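Local coordinates for protein cellulase IBT99 (Metagenomes, PDB 6WBT) that probably hydrolyses 6-phosphorylated alpha-glucosides as a gut-microbial family 4 glycoside hydrolase, binding NAD and a manganese ion beside the sugar phosphate, at residues A[3-17]-A[32-46]. Numbering follows the deposited sequence.
Sequences KELKIVICGGGSTYT and NIKELWLYDIDEERQ. With NAD (nicotinamide-adenine-dinucleotide), chain G.
Y39 O takes two backbone amides at once, G11 N nearly along its C=O axis and G12 N, at 3.0 Å, from above the carbonyl plane. Here strand 5-10, joined to the parallel strand 33-39 through helix 17-25 in a Rossmann beta-alpha-beta unit, runs into the glycine-rich turn under NAD beside the end of its partner. One residue on, D40 OD2 turns its anti lone pair to G13 N at 2.9 Å, while the adenosine ribose hydroxyl O2B reaches D40 OD1 at 2.7 Å. A CB on G13 would probably crowd D40 and the ribose. R45 comes off helix 43-60 with its chain extended to NE, which donates to G13 O in the carbonyl plane; NH2 bonds weakly to phosphate oxygen O2A and pairs with E295. Were an alanine here instead of R45, G13 O would probably lose this donor, O2A its weak bond and E295 this mate. Farther back, K6 CE lies over the five-membered ring of W37, 3.5 Å from its centroid; CG anti to the backbone N (chi1 172°) runs the lysine across the indole, and NZ continues to T77 O. With O2B on D40 OD1, the site is consistent with NAD rather than NADP, whose 2'-phosphate the acid would probably repel.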
ATOM      1  N   LYS A   3       9.091 -43.163   4.749  1.00 85.43           N
ATOM      2  CA  LYS A   3      10.482 -42.995   5.142  1.00 79.25           C
ATOM      3  C   LYS A   3      10.589 -42.910   6.659  1.00 75.49           C
ATOM      4  O   LYS A   3       9.787 -42.235   7.311  1.00 74.84           O
ATOM      5  CB  LYS A   3      11.090 -41.739   4.511  1.00 76.08           C
ATOM      6  CG  LYS A   3      12.512 -41.450   4.974  1.00 73.20           C
ATOM      7  CD  LYS A   3      12.986 -40.078   4.526  1.00 69.85           C
ATOM      8  CE  LYS A   3      14.355 -39.762   5.109  1.00 66.89           C
ATOM      9  NZ  LYS A   3      14.835 -38.409   4.714  1.00 64.08           N
ATOM     10  N   GLU A   4      11.583 -43.600   7.211  1.00 72.62           N
ATOM     11  CA  GLU A   4      11.844 -43.529   8.643  1.00 69.36           C
ATOM     12  C   GLU A   4      12.430 -42.166   8.992  1.00 64.38           C
ATOM     13  O   GLU A   4      13.343 -41.681   8.318  1.00 64.84           O
ATOM     14  CB  GLU A   4      12.797 -44.650   9.051  1.00 72.27           C
ATOM     15  CG  GLU A   4      12.542 -45.963   8.332  1.00 76.80           C
ATOM     16  CD  GLU A   4      13.617 -46.996   8.604  1.00 80.30           C
ATOM     17  OE1 GLU A   4      13.551 -47.663   9.658  1.00 81.08           O
ATOM     18  OE2 GLU A   4      14.532 -47.133   7.766  1.00 81.97           O
ATOM     19  N   LEU A   5      11.908 -41.549  10.049  1.00 59.94           N
ATOM     20  CA  LEU A   5      12.227 -40.170  10.390  1.00 54.99           C
ATOM     21  C   LEU A   5      13.065 -40.098  11.660  1.00 53.15           C
ATOM     22  O   LEU A   5      12.858 -40.872  12.600  1.00 52.71           O
ATOM     23  CB  LEU A   5      10.950 -39.347  10.573  1.00 51.55           C
ATOM     24  CG  LEU A   5      10.035 -39.244   9.353  1.00 50.46           C
ATOM     25  CD1 LEU A   5       8.735 -38.562   9.729  1.00 48.73           C
ATOM     26  CD2 LEU A   5      10.728 -38.496   8.227  1.00 50.73           C
ATOM     27  N   LYS A   6      14.004 -39.153  11.681  1.00 51.66           N
ATOM     28  CA  LYS A   6      14.816 -38.863  12.858  1.00 50.36           C
ATOM     29  C   LYS A   6      14.262 -37.605  13.516  1.00 49.33           C
ATOM     30  O   LYS A   6      14.448 -36.495  13.005  1.00 45.98           O
ATOM     31  CB  LYS A   6      16.285 -38.686  12.479  1.00 50.13           C
ATOM     32  CG  LYS A   6      17.168 -38.200  13.619  1.00 49.47           C
ATOM     33  CD  LYS A   6      18.602 -37.990  13.159  1.00 50.04           C
ATOM     34  CE  LYS A   6      19.459 -37.407  14.271  1.00 50.29           C
ATOM     35  NZ  LYS A   6      20.880 -37.241  13.855  1.00 52.25           N
ATOM     36  N   ILE A   7      13.580 -37.778  14.646  1.00 49.43           N
ATOM     37  CA  ILE A   7      12.947 -36.678  15.363  1.00 47.60           C
ATOM     38  C   ILE A   7      13.883 -36.217  16.471  1.00 48.04           C
ATOM     39  O   ILE A   7      14.375 -37.035  17.259  1.00 49.28           O
ATOM     40  CB  ILE A   7      11.581 -37.096  15.934  1.00 47.08           C
ATOM     41  CG1 ILE A   7      10.773 -37.860  14.882  1.00 48.65           C
ATOM     42  CG2 ILE A   7      10.810 -35.876  16.410  1.00 44.62           C
ATOM     43  CD1 ILE A   7      10.449 -37.051  13.645  1.00 48.26           C
ATOM     44  N   VAL A   8      14.130 -34.911  16.534  1.00 46.77           N
ATOM     45  CA  VAL A   8      15.026 -34.318  17.517  1.00 46.95           C
ATOM     46  C   VAL A   8      14.242 -33.302  18.334  1.00 48.36           C
ATOM     47  O   VAL A   8      13.558 -32.440  17.772  1.00 47.46           O
ATOM     48  CB  VAL A   8      16.245 -33.654  16.850  1.00 45.97           C
ATOM     49  CG1 VAL A   8      17.171 -33.063  17.902  1.00 43.97           C
ATOM     50  CG2 VAL A   8      16.984 -34.658  15.981  1.00 49.12           C
ATOM     51  N   ILE A   9      14.341 -33.406  19.656  1.00 49.80           N
ATOM     52  CA  ILE A   9      13.705 -32.469  20.573  1.00 48.61           C
ATOM     53  C   ILE A   9      14.799 -31.541  21.085  1.00 50.78           C
ATOM     54  O   ILE A   9      15.548 -31.887  22.004  1.00 53.22           O
ATOM     55  CB  ILE A   9      12.985 -33.189  21.715  1.00 46.21           C
ATOM     56  CG1 ILE A   9      11.890 -34.101  21.163  1.00 46.17           C
ATOM     57  CG2 ILE A   9      12.397 -32.182  22.693  1.00 43.58           C
ATOM     58  CD1 ILE A   9      11.086 -34.805  22.231  1.00 45.61           C
ATOM     59  N   CYS A  10      14.901 -30.358  20.485  1.00 50.48           N
ATOM     60  CA  CYS A  10      15.886 -29.360  20.897  1.00 51.42           C
ATOM     61  C   CYS A  10      15.465 -28.791  22.245  1.00 52.47           C
ATOM     62  O   CYS A  10      14.553 -27.965  22.329  1.00 51.89           O
ATOM     63  CB  CYS A  10      16.010 -28.265  19.846  1.00 50.84           C
ATOM     64  SG  CYS A  10      17.275 -27.026  20.208  1.00 50.17           S
ATOM     65  N   GLY A  11      16.132 -29.231  23.307  1.00 54.90           N
ATOM     66  CA  GLY A  11      15.754 -28.844  24.651  1.00 55.24           C
ATOM     67  C   GLY A  11      15.116 -29.991  25.403  1.00 56.05           C
ATOM     68  O   GLY A  11      14.036 -29.842  25.985  1.00 55.57           O
ATOM     69  N   GLY A  12      15.780 -31.149  25.394  1.00 55.64           N
ATOM     70  CA  GLY A  12      15.238 -32.336  26.030  1.00 54.86           C
ATOM     71  C   GLY A  12      15.102 -32.231  27.534  1.00 54.41           C
ATOM     72  O   GLY A  12      14.380 -33.033  28.137  1.00 54.26           O
ATOM     73  N   GLY A  13      15.775 -31.264  28.153  1.00 54.43           N
ATOM     74  CA  GLY A  13      15.668 -31.070  29.584  1.00 54.91           C
ATOM     75  C   GLY A  13      14.528 -30.152  29.974  1.00 54.49           C
ATOM     76  O   GLY A  13      14.581 -29.490  31.014  1.00 55.72           O
ATOM     77  N   SER A  14      13.494 -30.102  29.140  1.00 52.65           N
ATOM     78  CA  SER A  14      12.334 -29.259  29.383  1.00 51.20           C
ATOM     79  C   SER A  14      11.300 -30.012  30.206  1.00 51.20           C
ATOM     80  O   SER A  14      11.242 -31.245  30.187  1.00 52.18           O
ATOM     81  CB  SER A  14      11.708 -28.800  28.064  1.00 50.10           C
ATOM     82  OG  SER A  14      10.440 -28.210  28.286  1.00 49.93           O
ATOM     83  N   THR A  15      10.480 -29.255  30.939  1.00 50.18           N
ATOM     84  CA  THR A  15       9.404 -29.861  31.714  1.00 48.58           C
ATOM     85  C   THR A  15       8.288 -30.400  30.828  1.00 48.22           C
ATOM     86  O   THR A  15       7.482 -31.214  31.291  1.00 48.04           O
ATOM     87  CB  THR A  15       8.834 -28.851  32.711  1.00 47.15           C
ATOM     88  OG1 THR A  15       8.296 -27.728  32.002  1.00 46.83           O
ATOM     89  CG2 THR A  15       9.923 -28.371  33.659  1.00 46.70           C
ATOM     90  N   TYR A  16       8.224 -29.969  29.571  1.00 49.50           N
ATOM     91  CA  TYR A  16       7.238 -30.468  28.624  1.00 51.94           C
ATOM     92  C   TYR A  16       7.760 -31.623  27.782  1.00 51.26           C
ATOM     93  O   TYR A  16       7.015 -32.146  26.947  1.00 52.19           O
ATOM     94  CB  TYR A  16       6.769 -29.337  27.701  1.00 55.73           C
ATOM     95  CG  TYR A  16       6.125 -28.176  28.423  1.00 59.49           C
ATOM     96  CD1 TYR A  16       6.832 -27.005  28.660  1.00 60.03           C
ATOM     97  CD2 TYR A  16       4.811 -28.251  28.867  1.00 61.82           C
ATOM     98  CE1 TYR A  16       6.248 -25.940  29.319  1.00 61.23           C
ATOM     99  CE2 TYR A  16       4.219 -27.190  29.527  1.00 63.05           C
ATOM    100  CZ  TYR A  16       4.942 -26.037  29.750  1.00 62.93           C
ATOM    101  OH  TYR A  16       4.357 -24.979  30.407  1.00 64.09           O
ATOM    102  N   THR A  17       9.015 -32.030  27.975  1.00 49.89           N
ATOM    103  CA  THR A  17       9.578 -33.111  27.167  1.00 50.26           C
ATOM    104  C   THR A  17       8.869 -34.443  27.383  1.00 51.54           C
ATOM    105  O   THR A  17       8.502 -35.086  26.385  1.00 52.92           O
ATOM    106  CB  THR A  17      11.086 -33.221  27.425  1.00 51.24           C
ATOM    107  OG1 THR A  17      11.727 -31.991  27.067  1.00 52.52           O
ATOM    108  CG2 THR A  17      11.686 -34.356  26.609  1.00 50.33           C
ATOM    109  N   ASN A  32       6.459 -42.380  11.314  1.00 76.67           N
ATOM    110  CA  ASN A  32       7.402 -43.496  11.337  1.00 78.55           C
ATOM    111  C   ASN A  32       8.695 -43.011  11.979  1.00 75.52           C
ATOM    112  O   ASN A  32       9.494 -42.315  11.349  1.00 75.21           O
ATOM    113  CB  ASN A  32       7.638 -44.026   9.928  1.00 82.37           C
ATOM    114  CG  ASN A  32       8.283 -45.395   9.924  1.00 86.92           C
ATOM    115  OD1 ASN A  32       9.462 -45.539   9.597  1.00 88.32           O
ATOM    116  ND2 ASN A  32       7.515 -46.410  10.297  1.00 89.41           N
ATOM    117  N   ILE A  33       8.907 -43.380  13.239  1.00 73.24           N
ATOM    118  CA  ILE A  33      10.021 -42.862  14.026  1.00 71.75           C
ATOM    119  C   ILE A  33      11.207 -43.809  13.883  1.00 74.81           C
ATOM    120  O   ILE A  33      11.198 -44.919  14.422  1.00 76.39           O
ATOM    121  CB  ILE A  33       9.628 -42.684  15.498  1.00 70.61           C
ATOM    122  CG1 ILE A  33       8.429 -41.739  15.618  1.00 68.93           C
ATOM    123  CG2 ILE A  33      10.807 -42.157  16.301  1.00 70.67           C
ATOM    124  CD1 ILE A  33       7.908 -41.587  17.031  1.00 68.33           C
ATOM    125  N   LYS A  34      12.237 -43.368  13.156  1.00 75.30           N
ATOM    126  CA  LYS A  34      13.486 -44.119  13.111  1.00 75.99           C
ATOM    127  C   LYS A  34      14.217 -44.033  14.445  1.00 73.17           C
ATOM    128  O   LYS A  34      14.551 -45.057  15.051  1.00 72.08           O
ATOM    129  CB  LYS A  34      14.374 -43.599  11.980  1.00 78.43           C
ATOM    130  CG  LYS A  34      15.838 -43.987  12.107  1.00 80.90           C
ATOM    131  CD  LYS A  34      16.717 -43.036  11.311  1.00 82.15           C
ATOM    132  CE  LYS A  34      18.190 -43.237  11.623  1.00 83.91           C
ATOM    133  NZ  LYS A  34      19.026 -42.163  11.015  1.00 83.24           N
ATOM    134  N   GLU A  35      14.474 -42.813  14.916  1.00 73.34           N
ATOM    135  CA  GLU A  35      15.117 -42.588  16.201  1.00 73.66           C
ATOM    136  C   GLU A  35      14.507 -41.359  16.858  1.00 69.46           C
ATOM    137  O   GLU A  35      14.003 -40.460  16.179  1.00 68.48           O
ATOM    138  CB  GLU A  35      16.634 -42.396  16.063  1.00 77.41           C
ATOM    139  CG  GLU A  35      17.406 -43.661  15.735  1.00 82.22           C
ATOM    140  CD  GLU A  35      18.891 -43.405  15.590  1.00 85.79           C
ATOM    141  OE1 GLU A  35      19.675 -43.962  16.388  1.00 87.80           O
ATOM    142  OE2 GLU A  35      19.275 -42.638  14.683  1.00 86.68           O
ATOM    143  N   LEU A  36      14.562 -41.330  18.186  1.00 65.27           N
ATOM    144  CA  LEU A  36      14.133 -40.182  18.976  1.00 60.79           C
ATOM    145  C   LEU A  36      15.360 -39.592  19.657  1.00 57.79           C
ATOM    146  O   LEU A  36      16.037 -40.282  20.425  1.00 58.24           O
ATOM    147  CB  LEU A  36      13.081 -40.583  20.009  1.00 60.80           C
ATOM    148  CG  LEU A  36      12.370 -39.434  20.730  1.00 59.68           C
ATOM    149  CD1 LEU A  36      11.463 -38.678  19.771  1.00 59.47           C
ATOM    150  CD2 LEU A  36      11.586 -39.945  21.930  1.00 60.31           C
ATOM    151  N   TRP A  37      15.646 -38.325  19.374  1.00 54.44           N
ATOM    152  CA  TRP A  37      16.845 -37.662  19.867  1.00 52.45           C
ATOM    153  C   TRP A  37      16.473 -36.553  20.838  1.00 49.58           C
ATOM    154  O   TRP A  37      15.568 -35.756  20.564  1.00 47.08           O
ATOM    155  CB  TRP A  37      17.671 -37.096  18.708  1.00 52.92           C
ATOM    156  CG  TRP A  37      18.461 -38.139  17.979  1.00 54.25           C
ATOM    157  CD1 TRP A  37      18.008 -38.978  17.004  1.00 54.04           C
ATOM    158  CD2 TRP A  37      19.846 -38.454  18.168  1.00 55.04           C
ATOM    159  NE1 TRP A  37      19.024 -39.796  16.574  1.00 54.96           N
ATOM    160  CE2 TRP A  37      20.163 -39.495  17.273  1.00 55.93           C
ATOM    161  CE3 TRP A  37      20.848 -37.959  19.008  1.00 55.25           C
ATOM    162  CZ2 TRP A  37      21.440 -40.049  17.193  1.00 57.56           C
ATOM    163  CZ3 TRP A  37      22.115 -38.510  18.926  1.00 56.35           C
ATOM    164  CH2 TRP A  37      22.399 -39.544  18.026  1.00 57.27           C
ATOM    165  N   LEU A  38      17.171 -36.505  21.968  1.00 50.16           N
ATOM    166  CA  LEU A  38      17.016 -35.446  22.958  1.00 49.71           C
ATOM    167  C   LEU A  38      18.311 -34.647  22.986  1.00 52.43           C
ATOM    168  O   LEU A  38      19.350 -35.156  23.418  1.00 55.00           O
ATOM    169  CB  LEU A  38      16.695 -36.023  24.335  1.00 47.46           C
ATOM    170  CG  LEU A  38      15.398 -36.824  24.466  1.00 47.20           C
ATOM    171  CD1 LEU A  38      15.218 -37.299  25.898  1.00 47.17           C
ATOM    172  CD2 LEU A  38      14.195 -36.006  24.014  1.00 46.13           C
ATOM    173  N   TYR A  39      18.253 -33.403  22.523  1.00 50.97           N
ATOM    174  CA  TYR A  39      19.409 -32.520  22.493  1.00 50.08           C
ATOM    175  C   TYR A  39      19.211 -31.374  23.473  1.00 49.48           C
ATOM    176  O   TYR A  39      18.106 -30.839  23.604  1.00 48.21           O
ATOM    177  CB  TYR A  39      19.646 -31.964  21.088  1.00 48.96           C
ATOM    178  CG  TYR A  39      20.618 -30.806  21.050  1.00 50.01           C
ATOM    179  CD1 TYR A  39      21.985 -31.019  21.162  1.00 52.11           C
ATOM    180  CD2 TYR A  39      20.168 -29.499  20.903  1.00 49.41           C
ATOM    181  CE1 TYR A  39      22.879 -29.962  21.130  1.00 53.36           C
ATOM    182  CE2 TYR A  39      21.052 -28.437  20.870  1.00 50.51           C
ATOM    183  CZ  TYR A  39      22.405 -28.674  20.984  1.00 52.52           C
ATOM    184  OH  TYR A  39      23.285 -27.617  20.951  1.00 53.19           O
ATOM    185  N   ASP A  40      20.290 -30.998  24.150  1.00 50.03           N
ATOM    186  CA  ASP A  40      20.252 -29.915  25.120  1.00 49.75           C
ATOM    187  C   ASP A  40      21.676 -29.451  25.378  1.00 51.67           C
ATOM    188  O   ASP A  40      22.642 -30.161  25.092  1.00 55.53           O
ATOM    189  CB  ASP A  40      19.579 -30.358  26.423  1.00 50.26           C
ATOM    190  CG  ASP A  40      19.031 -29.199  27.216  1.00 50.38           C
ATOM    191  OD1 ASP A  40      19.761 -28.202  27.414  1.00 50.08           O
ATOM    192  OD2 ASP A  40      17.856 -29.282  27.631  1.00 50.99           O
ATOM    193  N   ILE A  41      21.792 -28.235  25.916  1.00 49.53           N
ATOM    194  CA  ILE A  41      23.093 -27.706  26.309  1.00 50.03           C
ATOM    195  C   ILE A  41      23.426 -28.013  27.764  1.00 51.44           C
ATOM    196  O   ILE A  41      24.596 -27.913  28.155  1.00 52.92           O
ATOM    197  CB  ILE A  41      23.173 -26.185  26.076  1.00 49.58           C
ATOM    198  CG1 ILE A  41      22.174 -25.455  26.972  1.00 50.32           C
ATOM    199  CG2 ILE A  41      22.925 -25.857  24.611  1.00 48.62           C
ATOM    200  CD1 ILE A  41      22.289 -23.953  26.907  1.00 50.73           C
ATOM    201  N   ASP A  42      22.437 -28.384  28.573  1.00 51.51           N
ATOM    202  CA  ASP A  42      22.655 -28.762  29.967  1.00 53.79           C
ATOM    203  C   ASP A  42      22.634 -30.284  30.044  1.00 55.62           C
ATOM    204  O   ASP A  42      21.580 -30.908  29.882  1.00 54.38           O
ATOM    205  CB  ASP A  42      21.591 -28.139  30.872  1.00 54.59           C
ATOM    206  CG  ASP A  42      21.930 -28.253  32.358  1.00 57.09           C
ATOM    207  OD1 ASP A  42      22.939 -28.905  32.707  1.00 58.94           O
ATOM    208  OD2 ASP A  42      21.189 -27.683  33.185  1.00 56.47           O
ATOM    209  N   GLU A  43      23.798 -30.882  30.297  1.00 58.42           N
ATOM    210  CA  GLU A  43      23.906 -32.337  30.249  1.00 59.53           C
ATOM    211  C   GLU A  43      23.198 -32.985  31.433  1.00 58.44           C
ATOM    212  O   GLU A  43      22.436 -33.943  31.263  1.00 56.93           O
ATOM    213  CB  GLU A  43      25.376 -32.754  30.202  1.00 62.84           C
ATOM    214  CG  GLU A  43      25.605 -34.232  29.907  1.00 65.76           C
ATOM    215  CD  GLU A  43      27.073 -34.560  29.704  1.00 69.78           C
ATOM    216  OE1 GLU A  43      27.922 -33.699  30.018  1.00 71.35           O
ATOM    217  OE2 GLU A  43      27.379 -35.672  29.227  1.00 71.39           O
ATOM    218  N   GLU A  44      23.434 -32.472  32.643  1.00 60.62           N
ATOM    219  CA  GLU A  44      22.884 -33.109  33.837  1.00 61.66           C
ATOM    220  C   GLU A  44      21.368 -32.961  33.905  1.00 59.09           C
ATOM    221  O   GLU A  44      20.667 -33.890  34.322  1.00 60.12           O
ATOM    222  CB  GLU A  44      23.539 -32.529  35.088  1.00 64.41           C
ATOM    223  CG  GLU A  44      25.053 -32.671  35.119  1.00 68.47           C
ATOM    224  CD  GLU A  44      25.519 -34.046  34.677  1.00 72.48           C
ATOM    225  OE1 GLU A  44      26.148 -34.145  33.603  1.00 73.69           O
ATOM    226  OE2 GLU A  44      25.249 -35.029  35.400  1.00 74.35           O
ATOM    227  N   ARG A  45      20.843 -31.800  33.505  1.00 53.92           N
ATOM    228  CA  ARG A  45      19.397 -31.603  33.531  1.00 51.39           C
ATOM    229  C   ARG A  45      18.699 -32.497  32.515  1.00 50.67           C
ATOM    230  O   ARG A  45      17.617 -33.030  32.787  1.00 50.59           O
ATOM    231  CB  ARG A  45      19.057 -30.135  33.273  1.00 50.91           C
ATOM    232  CG  ARG A  45      17.564 -29.837  33.268  1.00 50.35           C
ATOM    233  CD  ARG A  45      17.282 -28.394  32.880  1.00 50.25           C
ATOM    234  NE  ARG A  45      15.849 -28.113  32.840  1.00 48.95           N
ATOM    235  CZ  ARG A  45      15.157 -27.612  33.858  1.00 47.12           C
ATOM    236  NH1 ARG A  45      15.764 -27.330  35.002  1.00 46.96           N
ATOM    237  NH2 ARG A  45      13.856 -27.389  33.731  1.00 45.82           N
ATOM    238  N   GLN A  46      19.304 -32.677  31.339  1.00 50.03           N
ATOM    239  CA  GLN A  46      18.687 -33.509  30.313  1.00 47.93           C
ATOM    240  C   GLN A  46      18.723 -34.984  30.694  1.00 48.17           C
ATOM    241  O   GLN A  46      17.786 -35.732  30.390  1.00 48.03           O
ATOM    242  CB  GLN A  46      19.379 -33.285  28.969  1.00 47.38           C
ATOM    243  CG  GLN A  46      18.900 -34.214  27.870  1.00 46.42           C
ATOM    244  CD  GLN A  46      19.436 -33.830  26.511  1.00 46.04           C
ATOM    245  OE1 GLN A  46      18.687 -33.391  25.641  1.00 43.67           O
ATOM    246  NE2 GLN A  46      20.740 -33.992  26.318  1.00 47.77           N
TER
HETATM  247  PA  NAD G 503      12.707 -25.472  31.160  1.00 60.71           P
HETATM  248  O1A NAD G 503      13.528 -24.338  31.677  1.00 60.66           O
HETATM  249  O2A NAD G 503      12.116 -26.419  32.151  1.00 60.79           O
HETATM  250  O5B NAD G 503      13.574 -26.292  30.085  1.00 59.49           O
HETATM  251  C5B NAD G 503      14.151 -25.592  28.948  1.00 58.93           C
HETATM  252  C4B NAD G 503      15.304 -26.398  28.400  1.00 58.74           C
HETATM  253  O4B NAD G 503      15.926 -25.679  27.302  1.00 58.72           O
HETATM  254  C3B NAD G 503      16.442 -26.706  29.388  1.00 58.92           C
HETATM  255  O3B NAD G 503      16.766 -28.089  29.327  1.00 58.79           O
HETATM  256  C2B NAD G 503      17.603 -25.862  28.850  1.00 59.17           C
HETATM  257  O2B NAD G 503      18.881 -26.339  29.211  1.00 58.27           O
HETATM  258  C1B NAD G 503      17.310 -25.929  27.358  1.00 59.38           C
HETATM  259  N9A NAD G 503      18.015 -24.930  26.563  1.00 60.57           N
HETATM  260  C8A NAD G 503      18.299 -23.639  26.930  1.00 61.63           C
HETATM  261  N7A NAD G 503      18.955 -22.968  26.016  1.00 62.42           N
HETATM  262  C5A NAD G 503      19.126 -23.875  24.981  1.00 61.78           C
HETATM  263  C6A NAD G 503      19.753 -23.769  23.725  1.00 61.66           C
HETATM  264  N6A NAD G 503      20.346 -22.662  23.287  1.00 62.06           N
HETATM  265  N1A NAD G 503      19.750 -24.866  22.931  1.00 61.36           N
HETATM  266  C2A NAD G 503      19.153 -25.978  23.379  1.00 61.28           C
HETATM  267  N3A NAD G 503      18.535 -26.192  24.537  1.00 61.17           N
HETATM  268  C4A NAD G 503      18.553 -25.091  25.307  1.00 61.40           C
HETATM  269  O3  NAD G 503      11.525 -24.884  30.249  1.00 63.16           O
HETATM  270  PN  NAD G 503       9.964 -25.240  30.140  1.00 64.77           P
HETATM  271  O1N NAD G 503       9.816 -26.710  29.931  1.00 65.78           O
HETATM  272  O2N NAD G 503       9.242 -24.606  31.283  1.00 64.49           O
HETATM  273  O5D NAD G 503       9.592 -24.471  28.785  1.00 65.09           O
HETATM  274  C5D NAD G 503      10.377 -24.765  27.604  1.00 64.02           C
HETATM  275  C4D NAD G 503      10.049 -23.762  26.527  1.00 63.82           C
HETATM  276  O4D NAD G 503       8.714 -24.016  26.035  1.00 64.07           O
HETATM  277  C3D NAD G 503      10.041 -22.291  26.965  1.00 64.18           C
HETATM  278  O3D NAD G 503      10.718 -21.499  25.999  1.00 65.01           O
HETATM  279  C2D NAD G 503       8.538 -21.991  26.975  1.00 63.47           C
HETATM  280  O2D NAD G 503       8.207 -20.613  26.923  1.00 62.16           O
HETATM  281  C1D NAD G 503       8.098 -22.772  25.743  1.00 65.22           C
HETATM  282  N1N NAD G 503       6.622 -22.966  25.688  1.00 67.80           N
HETATM  283  C2N NAD G 503       5.875 -22.253  24.788  1.00 69.46           C
HETATM  284  C3N NAD G 503       4.498 -22.399  24.740  1.00 71.34           C
HETATM  285  C7N NAD G 503       3.742 -21.627  23.688  1.00 73.81           C
HETATM  286  O7N NAD G 503       2.623 -21.193  23.945  1.00 75.16           O
HETATM  287  N7N NAD G 503       4.315 -21.480  22.501  1.00 74.43           N
HETATM  288  C4N NAD G 503       3.877 -23.257  25.641  1.00 70.34           C
HETATM  289  C5N NAD G 503       4.643 -23.996  26.518  1.00 69.07           C
HETATM  290  C6N NAD G 503       6.011 -23.838  26.524  1.00 67.87           C